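Local coordinates for YdhT protein (PDB 3CBW) that hydrolyses internal beta-1,4-mannosidic linkages of mannan, galactomannan and glucomannan, and takes part in glucomannan degradation, at residues Y49-F54 against S90-C95; C75-G80 against I111-A116. The protein carries 3 engineered substitutions. All blocks are in the same frame, centred on the assembly; numbering follows the deposited sequence.

Contact 1. Residues Y49-F54 against S90-C95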
ATOM      1  N   TYR A  49       3.066   7.966 -10.118  1.00  8.90           N
ATOM      2  CA  TYR A  49       4.480   7.899  -9.748  1.00  9.01           C
ATOM      3  C   TYR A  49       5.059   9.296  -9.653  1.00  9.40           C
ATOM      4  O   TYR A  49       4.878  10.123 -10.567  1.00  9.72           O
ATOM      5  CB  TYR A  49       5.265   7.088 -10.801  1.00  9.70           C
ATOM      6  CG  TYR A  49       4.867   5.637 -10.810  1.00  9.91           C
ATOM      7  CD1 TYR A  49       5.518   4.722  -9.980  1.00  9.99           C
ATOM      8  CD2 TYR A  49       3.821   5.182 -11.617  1.00 10.14           C
ATOM      9  CE1 TYR A  49       5.138   3.383  -9.949  1.00 10.82           C
ATOM     10  CE2 TYR A  49       3.434   3.843 -11.588  1.00 10.57           C
ATOM     11  CZ  TYR A  49       4.100   2.963 -10.747  1.00 10.82           C
ATOM     12  OH  TYR A  49       3.721   1.649 -10.719  1.00 12.04           O
ATOM     13  N   SER A  50       5.770   9.564  -8.565  1.00  9.05           N
ATOM     14  CA  SER A  50       6.262  10.921  -8.300  1.00  9.81           C
ATOM     15  C   SER A  50       7.097  11.472  -9.471  1.00 10.16           C
ATOM     16  O   SER A  50       7.913  10.755 -10.057  1.00 10.51           O
ATOM     17  CB  SER A  50       7.069  10.928  -7.008  1.00  9.85           C
ATOM     18  OG  SER A  50       7.295  12.254  -6.562  1.00 10.34           O
ATOM     19  N   HIS A  51       6.866  12.753  -9.782  1.00 10.77           N
ATOM     20  CA  HIS A  51       7.425  13.448 -10.957  1.00 11.31           C
ATOM     21  C   HIS A  51       7.503  12.569 -12.202  1.00 11.49           C
ATOM     22  O   HIS A  51       8.567  12.350 -12.780  1.00 12.13           O
ATOM     23  CB  HIS A  51       8.776  14.086 -10.672  1.00 11.35           C
ATOM     24  CG  HIS A  51       9.159  15.106 -11.700  1.00 12.05           C
ATOM     25  ND1 HIS A  51      10.119  14.872 -12.663  1.00 13.78           N
ATOM     26  CD2 HIS A  51       8.660  16.338 -11.954  1.00 12.52           C
ATOM     27  CE1 HIS A  51      10.217  15.934 -13.445  1.00 13.99           C
ATOM     28  NE2 HIS A  51       9.335  16.833 -13.043  1.00 12.83           N
ATOM     29  N   ASP A  52       6.351  12.069 -12.604  1.00 11.54           N
ATOM     30  CA  ASP A  52       6.261  11.191 -13.757  1.00 11.80           C
ATOM     31  C   ASP A  52       4.799  11.181 -14.154  1.00 11.58           C
ATOM     32  O   ASP A  52       4.426  11.735 -15.197  1.00 11.40           O
ATOM     33  CB  ASP A  52       6.788   9.778 -13.428  1.00 12.61           C
ATOM     34  CG  ASP A  52       6.516   8.778 -14.534  1.00 14.25           C
ATOM     35  OD1 ASP A  52       6.377   9.177 -15.712  1.00 15.53           O
ATOM     36  OD2 ASP A  52       6.419   7.578 -14.220  1.00 16.96           O
ATOM     37  N   THR A  53       3.962  10.565 -13.318  1.00 11.32           N
ATOM     38  CA  THR A  53       2.527  10.553 -13.564  1.00 11.86           C
ATOM     39  C   THR A  53       1.711  11.031 -12.361  1.00 11.85           C
ATOM     40  O   THR A  53       0.509  11.249 -12.492  1.00 13.10           O
ATOM     41  CB  THR A  53       2.018   9.156 -13.952  1.00 11.48           C
ATOM     42  OG1 THR A  53       2.310   8.230 -12.892  1.00 11.83           O
ATOM     43  CG2 THR A  53       2.646   8.684 -15.269  1.00 12.66           C
ATOM     44  N   PHE A  54       2.338  11.184 -11.193  1.00 11.29           N
ATOM     45  CA  PHE A  54       1.588  11.625 -10.022  1.00 11.64           C
ATOM     46  C   PHE A  54       0.978  13.003 -10.253  1.00 12.42           C
ATOM     47  O   PHE A  54       1.659  13.921 -10.712  1.00 13.26           O
ATOM     48  CB  PHE A  54       2.426  11.692  -8.752  1.00 10.94           C
ATOM     49  CG  PHE A  54       1.615  12.109  -7.564  1.00 10.24           C
ATOM     50  CD1 PHE A  54       0.877  11.170  -6.857  1.00 10.88           C
ATOM     51  CD2 PHE A  54       1.507  13.455  -7.204  1.00 10.67           C
ATOM     52  CE1 PHE A  54       0.084  11.557  -5.786  1.00 10.35           C
ATOM     53  CE2 PHE A  54       0.714  13.847  -6.130  1.00 11.41           C
ATOM     54  CZ  PHE A  54       0.009  12.898  -5.425  1.00 10.46           C
ATOM     55  N   SER A  90      16.219   6.862  -9.302  1.00 12.72           N
ATOM     56  CA  SER A  90      14.895   6.293  -9.511  1.00 12.44           C
ATOM     57  C   SER A  90      13.866   6.774  -8.484  1.00 11.81           C
ATOM     58  O   SER A  90      12.682   6.672  -8.736  1.00 11.47           O
ATOM     59  CB  SER A  90      14.974   4.759  -9.494  1.00 12.73           C
ATOM     60  OG  SER A  90      15.333   4.262  -8.215  1.00 14.72           O
ATOM     61  N   ILE A  91      14.325   7.257  -7.335  1.00 11.15           N
ATOM     62  CA  ILE A  91      13.446   7.740  -6.276  1.00 11.26           C
ATOM     63  C   ILE A  91      13.186   9.233  -6.445  1.00 10.15           C
ATOM     64  O   ILE A  91      14.125  10.012  -6.598  1.00 11.15           O
ATOM     65  CB  ILE A  91      14.094   7.505  -4.887  1.00 11.53           C
ATOM     66  CG1 ILE A  91      14.488   6.032  -4.675  1.00 13.66           C
ATOM     67  CG2 ILE A  91      13.214   8.042  -3.761  1.00 10.87           C
ATOM     68  CD1 ILE A  91      13.332   5.071  -4.634  1.00 14.98           C
ATOM     69  N   ASP A  92      11.918   9.626  -6.402  1.00  9.97           N
ATOM     70  CA  ASP A  92      11.518  11.041  -6.399  1.00  9.81           C
ATOM     71  C   ASP A  92      10.435  11.213  -5.342  1.00  9.75           C
ATOM     72  O   ASP A  92       9.540  10.382  -5.249  1.00  9.42           O
ATOM     73  CB  ASP A  92      11.002  11.449  -7.789  1.00 10.61           C
ATOM     74  CG  ASP A  92      10.661  12.932  -7.888  1.00 11.26           C
ATOM     75  OD1 ASP A  92      11.454  13.689  -8.495  1.00 13.15           O
ATOM     76  OD2 ASP A  92       9.593  13.353  -7.384  1.00 11.82           O
ATOM     77  N   VAL A  93      10.520  12.277  -4.550  1.00  9.49           N
ATOM     78  CA  VAL A  93       9.599  12.467  -3.428  1.00  9.76           C
ATOM     79  C   VAL A  93       8.772  13.752  -3.540  1.00 10.23           C
ATOM     80  O   VAL A  93       8.126  14.169  -2.580  1.00 10.43           O
ATOM     81  CB  VAL A  93      10.324  12.392  -2.060  1.00  9.87           C
ATOM     82  CG1 VAL A  93      11.115  11.107  -1.946  1.00 10.37           C
ATOM     83  CG2 VAL A  93      11.248  13.609  -1.845  1.00 10.71           C
ATOM     84  N   SER A  94       8.749  14.347  -4.727  1.00 10.32           N
ATOM     85  CA  SER A  94       8.059  15.625  -4.934  1.00 10.92           C
ATOM     86  C   SER A  94       6.539  15.571  -4.739  1.00 10.47           C
ATOM     87  O   SER A  94       5.914  16.621  -4.592  1.00 10.71           O
ATOM     88  CB  SER A  94       8.406  16.220  -6.301  1.00 12.01           C
ATOM     89  OG  SER A  94       7.907  15.433  -7.359  1.00 12.78           O
ATOM     90  N   CYS A  95       5.949  14.375  -4.741  1.00  9.99           N
ATOM     91  CA  CYS A  95       4.520  14.221  -4.458  1.00  9.30           C
ATOM     92  C   CYS A  95       4.182  14.534  -2.996  1.00  9.16           C
ATOM     93  O   CYS A  95       3.014  14.662  -2.655  1.00  9.24           O
ATOM     94  CB  CYS A  95       4.055  12.809  -4.805  1.00 10.14           C
ATOM     95  SG  CYS A  95       4.839  11.477  -3.805  1.00  8.55           S
TER
HETATM   96  O   HOH W   1       5.170  14.327  -8.031  1.00 13.21           O
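Ser50 plugs its hydroxyl into the turn at Asp92-Ser94, beside Cys95 N. With OG anti to its own backbone N (chi1 -167°), it gives its proton to Asp92 OD2 at 2.7 Å, on the anti lone pair, and takes the backbone N-H of Cys95, Cys95 N to Ser50 OG 3.1 Å, in a moderately bent bond. The same carboxylate oxygen closes an Asx turn. Ser94 N reaches Asp92 OD2 at 3.0 Å from above the carboxylate plane, and Ser94 OG donates to its syn lone pair at 2.7 Å, so three donors grip one oxygen. A water bridges the two loops, accepting from His51 N and donating to Ser94 OG. The CB of His51 lies against the carboxylate of Asp92. An alanine at Asp92 would remove the acceptor shared by Ser50 and Ser94 and would probably loosen the turn that presents Cys95 N. On the apolar flank, Cys95 CB, next to its disulfide sulfur, sits over one face of the Phe54 ring, 3.7 Å from its centroid. An Asx turn in one loop is thus bound by a serine of the other, joining the loops that follow neighbouring parallel strands 41-49 and 72-79 of the GH26 TIM barrel.

Contact 2. Residues C75-G80 against I111-A116; sequences CDYARG and ISLHLA
Ile111 and Leu113 pack against Tyr77, and Leu159 of helix 143-163 adds to the packing on Tyr77 and Ile111. Ile111 CG2 stands over the centre of the Tyr77 ring face, a CH-pi contact, while its CD1 reaches the phenol end, 3.6 Å from Tyr77 OH, whose polar partner is Asn96. Leu113 runs alongside Tyr77, with Leu113 CD2 3.8 Å from Tyr77 CB. The segments 75-79 and 111-114, 35° apart, are the ends of parallel strands 72-79 and 108-114, a beta-alpha-beta unit of the TIM barrel with helix 96-104 in the connection. Ser112 N donates to Cys75 O at 3.1 Å, but the next rung, Tyr77 N to Ser112 O, is weak. Beyond it the carboxylate of Asp76, CG anti to its backbone N (chi1 -168°), takes over. Asp76 OD1 accepts Ala78 N on its anti lone pair, forming an Asx turn, and His114 N on its syn lone pair at 2.9 Å. Asp76 OD2 is met from above the carboxylate plane by both Ser112 OG, at 2.7 Å, and His114 ND1, at 2.6 Å. The latter bond lies in the imidazole plane and fixes the rotation of His114, probably a substrate-binding residue, whose ring also meets those of Tyr49 and His175 edge-to-face.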
ATOM      1  N   CYS A  75       0.780   7.580  -3.706  1.00  8.45           N
ATOM      2  CA  CYS A  75       1.905   7.948  -4.569  1.00  9.12           C
ATOM      3  C   CYS A  75       2.938   6.842  -4.509  1.00  8.78           C
ATOM      4  O   CYS A  75       3.043   6.138  -3.507  1.00  9.55           O
ATOM      5  CB  CYS A  75       2.539   9.275  -4.114  1.00  9.99           C
ATOM      6  SG  CYS A  75       4.209   9.705  -4.853  1.00  9.93           S
ATOM      7  N   ASP A  76       3.709   6.687  -5.578  1.00  8.25           N
ATOM      8  CA  ASP A  76       4.832   5.755  -5.556  1.00  8.50           C
ATOM      9  C   ASP A  76       6.088   6.557  -5.850  1.00  8.22           C
ATOM     10  O   ASP A  76       6.187   7.240  -6.863  1.00  8.78           O
ATOM     11  CB  ASP A  76       4.590   4.625  -6.560  1.00  8.64           C
ATOM     12  CG  ASP A  76       5.553   3.467  -6.397  1.00  8.80           C
ATOM     13  OD1 ASP A  76       6.784   3.675  -6.475  1.00  8.72           O
ATOM     14  OD2 ASP A  76       5.051   2.329  -6.227  1.00  8.75           O
ATOM     15  N   TYR A  77       7.037   6.509  -4.925  1.00  8.04           N
ATOM     16  CA  TYR A  77       8.273   7.264  -5.059  1.00  8.91           C
ATOM     17  C   TYR A  77       9.239   6.682  -6.098  1.00  8.89           C
ATOM     18  O   TYR A  77      10.165   7.385  -6.541  1.00  9.78           O
ATOM     19  CB  TYR A  77       9.034   7.230  -3.747  1.00  9.14           C
ATOM     20  CG  TYR A  77       8.606   8.093  -2.577  1.00  8.40           C
ATOM     21  CD1 TYR A  77       7.761   9.205  -2.708  1.00  8.93           C
ATOM     22  CD2 TYR A  77       9.155   7.839  -1.329  1.00  8.67           C
ATOM     23  CE1 TYR A  77       7.457  10.011  -1.596  1.00  8.79           C
ATOM     24  CE2 TYR A  77       8.878   8.634  -0.230  1.00  8.94           C
ATOM     25  CZ  TYR A  77       8.034   9.716  -0.361  1.00  8.93           C
ATOM     26  OH  TYR A  77       7.803  10.490   0.753  1.00  9.51           O
ATOM     27  N   ALA A  78       9.093   5.401  -6.431  1.00  8.45           N
ATOM     28  CA  ALA A  78      10.178   4.693  -7.109  1.00  9.31           C
ATOM     29  C   ALA A  78       9.823   4.307  -8.532  1.00  9.16           C
ATOM     30  O   ALA A  78       8.896   3.528  -8.768  1.00 10.00           O
ATOM     31  CB  ALA A  78      10.605   3.482  -6.303  1.00  9.75           C
ATOM     32  N   ARG A  79      10.575   4.871  -9.479  1.00  9.60           N
ATOM     33  CA  ARG A  79      10.386   4.596 -10.881  1.00 10.30           C
ATOM     34  C   ARG A  79      11.450   3.572 -11.289  1.00 10.10           C
ATOM     35  O   ARG A  79      12.416   3.890 -11.986  1.00 10.68           O
ATOM     36  CB  ARG A  79      10.484   5.889 -11.701  1.00 10.89           C
ATOM     37  CG  ARG A  79       9.348   6.931 -11.436  1.00 12.69           C
ATOM     38  CD  ARG A  79       9.533   7.814 -10.176  1.00 13.44           C
ATOM     39  NE  ARG A  79      10.893   8.345 -10.122  1.00 13.53           N
ATOM     40  CZ  ARG A  79      11.318   9.454 -10.729  1.00 13.59           C
ATOM     41  NH1 ARG A  79      10.476  10.251 -11.387  1.00 13.79           N
ATOM     42  NH2 ARG A  79      12.600   9.785 -10.645  1.00 14.95           N
ATOM     43  N   GLY A  80      11.247   2.330 -10.862  1.00  9.98           N
ATOM     44  CA  GLY A  80      12.313   1.319 -10.888  1.00 10.47           C
ATOM     45  C   GLY A  80      12.681   0.741 -12.242  1.00 10.83           C
ATOM     46  O   GLY A  80      13.592  -0.081 -12.324  1.00 11.19           O
ATOM     47  N   ILE A 111       1.903   5.386   0.451  1.00  6.87           N
ATOM     48  CA  ILE A 111       3.097   5.296  -0.396  1.00  7.83           C
ATOM     49  C   ILE A 111       3.498   3.847  -0.646  1.00  7.63           C
ATOM     50  O   ILE A 111       3.602   3.052   0.294  1.00  8.35           O
ATOM     51  CB  ILE A 111       4.283   6.087   0.235  1.00  8.02           C
ATOM     52  CG1 ILE A 111       3.927   7.579   0.277  1.00  9.86           C
ATOM     53  CG2 ILE A 111       5.586   5.850  -0.534  1.00  9.83           C
ATOM     54  CD1 ILE A 111       4.874   8.457   1.087  1.00  9.75           C
ATOM     55  N   SER A 112       3.698   3.527  -1.925  1.00  7.74           N
ATOM     56  CA  SER A 112       4.303   2.262  -2.353  1.00  7.57           C
ATOM     57  C   SER A 112       5.610   2.546  -3.074  1.00  7.65           C
ATOM     58  O   SER A 112       5.952   3.700  -3.308  1.00  8.03           O
ATOM     59  CB  SER A 112       3.357   1.475  -3.269  1.00  8.48           C
ATOM     60  OG  SER A 112       3.047   2.200  -4.453  1.00  9.21           O
ATOM     61  N   LEU A 113       6.340   1.482  -3.403  1.00  7.77           N
ATOM     62  CA  LEU A 113       7.671   1.616  -3.998  1.00  7.77           C
ATOM     63  C   LEU A 113       7.932   0.577  -5.075  1.00  8.17           C
ATOM     64  O   LEU A 113       8.141  -0.602  -4.773  1.00  9.03           O
ATOM     65  CB  LEU A 113       8.750   1.441  -2.930  1.00  8.13           C
ATOM     66  CG  LEU A 113       8.713   2.371  -1.711  1.00  8.60           C
ATOM     67  CD1 LEU A 113       9.571   1.854  -0.574  1.00  9.22           C
ATOM     68  CD2 LEU A 113       9.134   3.777  -2.101  1.00  9.60           C
ATOM     69  N   HIS A 114       7.977   1.012  -6.330  1.00  8.09           N
ATOM     70  CA  HIS A 114       8.439   0.127  -7.414  1.00  8.23           C
ATOM     71  C   HIS A 114       9.963   0.179  -7.501  1.00  8.07           C
ATOM     72  O   HIS A 114      10.533   0.707  -8.460  1.00  9.04           O
ATOM     73  CB  HIS A 114       7.770   0.482  -8.733  1.00  8.52           C
ATOM     74  CG  HIS A 114       6.365  -0.029  -8.829  1.00  8.60           C
ATOM     75  ND1 HIS A 114       5.364   0.376  -7.971  1.00  8.57           N
ATOM     76  CD2 HIS A 114       5.803  -0.936  -9.664  1.00 10.15           C
ATOM     77  CE1 HIS A 114       4.241  -0.249  -8.283  1.00  9.34           C
ATOM     78  NE2 HIS A 114       4.478  -1.046  -9.311  1.00 10.42           N
ATOM     79  N   LEU A 115      10.628  -0.384  -6.492  1.00  8.07           N
ATOM     80  CA  LEU A 115      12.067  -0.229  -6.318  1.00  8.97           C
ATOM     81  C   LEU A 115      12.865  -0.773  -7.477  1.00  8.73           C
ATOM     82  O   LEU A 115      12.628  -1.897  -7.933  1.00  8.89           O
ATOM     83  CB  LEU A 115      12.536  -0.956  -5.063  1.00  9.18           C
ATOM     84  CG  LEU A 115      12.081  -0.442  -3.700  1.00  9.36           C
ATOM     85  CD1 LEU A 115      12.581  -1.413  -2.622  1.00 10.81           C
ATOM     86  CD2 LEU A 115      12.616   0.967  -3.460  1.00  9.14           C
ATOM     87  N   ALA A 116      13.843   0.014  -7.920  1.00  8.87           N
ATOM     88  CA  ALA A 116      14.888  -0.502  -8.799  1.00  9.04           C
ATOM     89  C   ALA A 116      15.598  -1.656  -8.101  1.00  8.87           C
ATOM     90  O   ALA A 116      15.541  -1.793  -6.870  1.00  8.99           O
ATOM     91  CB  ALA A 116      15.861   0.604  -9.166  1.00  9.79           C
TER

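In the fold
Contact 2 is wholly buried within the barrel sheet, whereas contact 1 lies farther out, among loops, and is only partly buried. Both centre on strand 72-79: contact 2 pairs it with 108-114, while contact 1 joins the loop after it to the loop after its other neighbour, 41-49. The Cys75-Cys95 disulfide links the two contacts covalently, and Arg79 NE probably donates to Ser90 O. An aspartate with an Asx turn organises each, but in different surroundings: the carboxylate of Asp92 takes serine hydroxyls and a backbone N-H, near a water, and that of Asp76 takes a serine, a histidine side chain and backbone N-H groups, beside the presumed catalytic cleft.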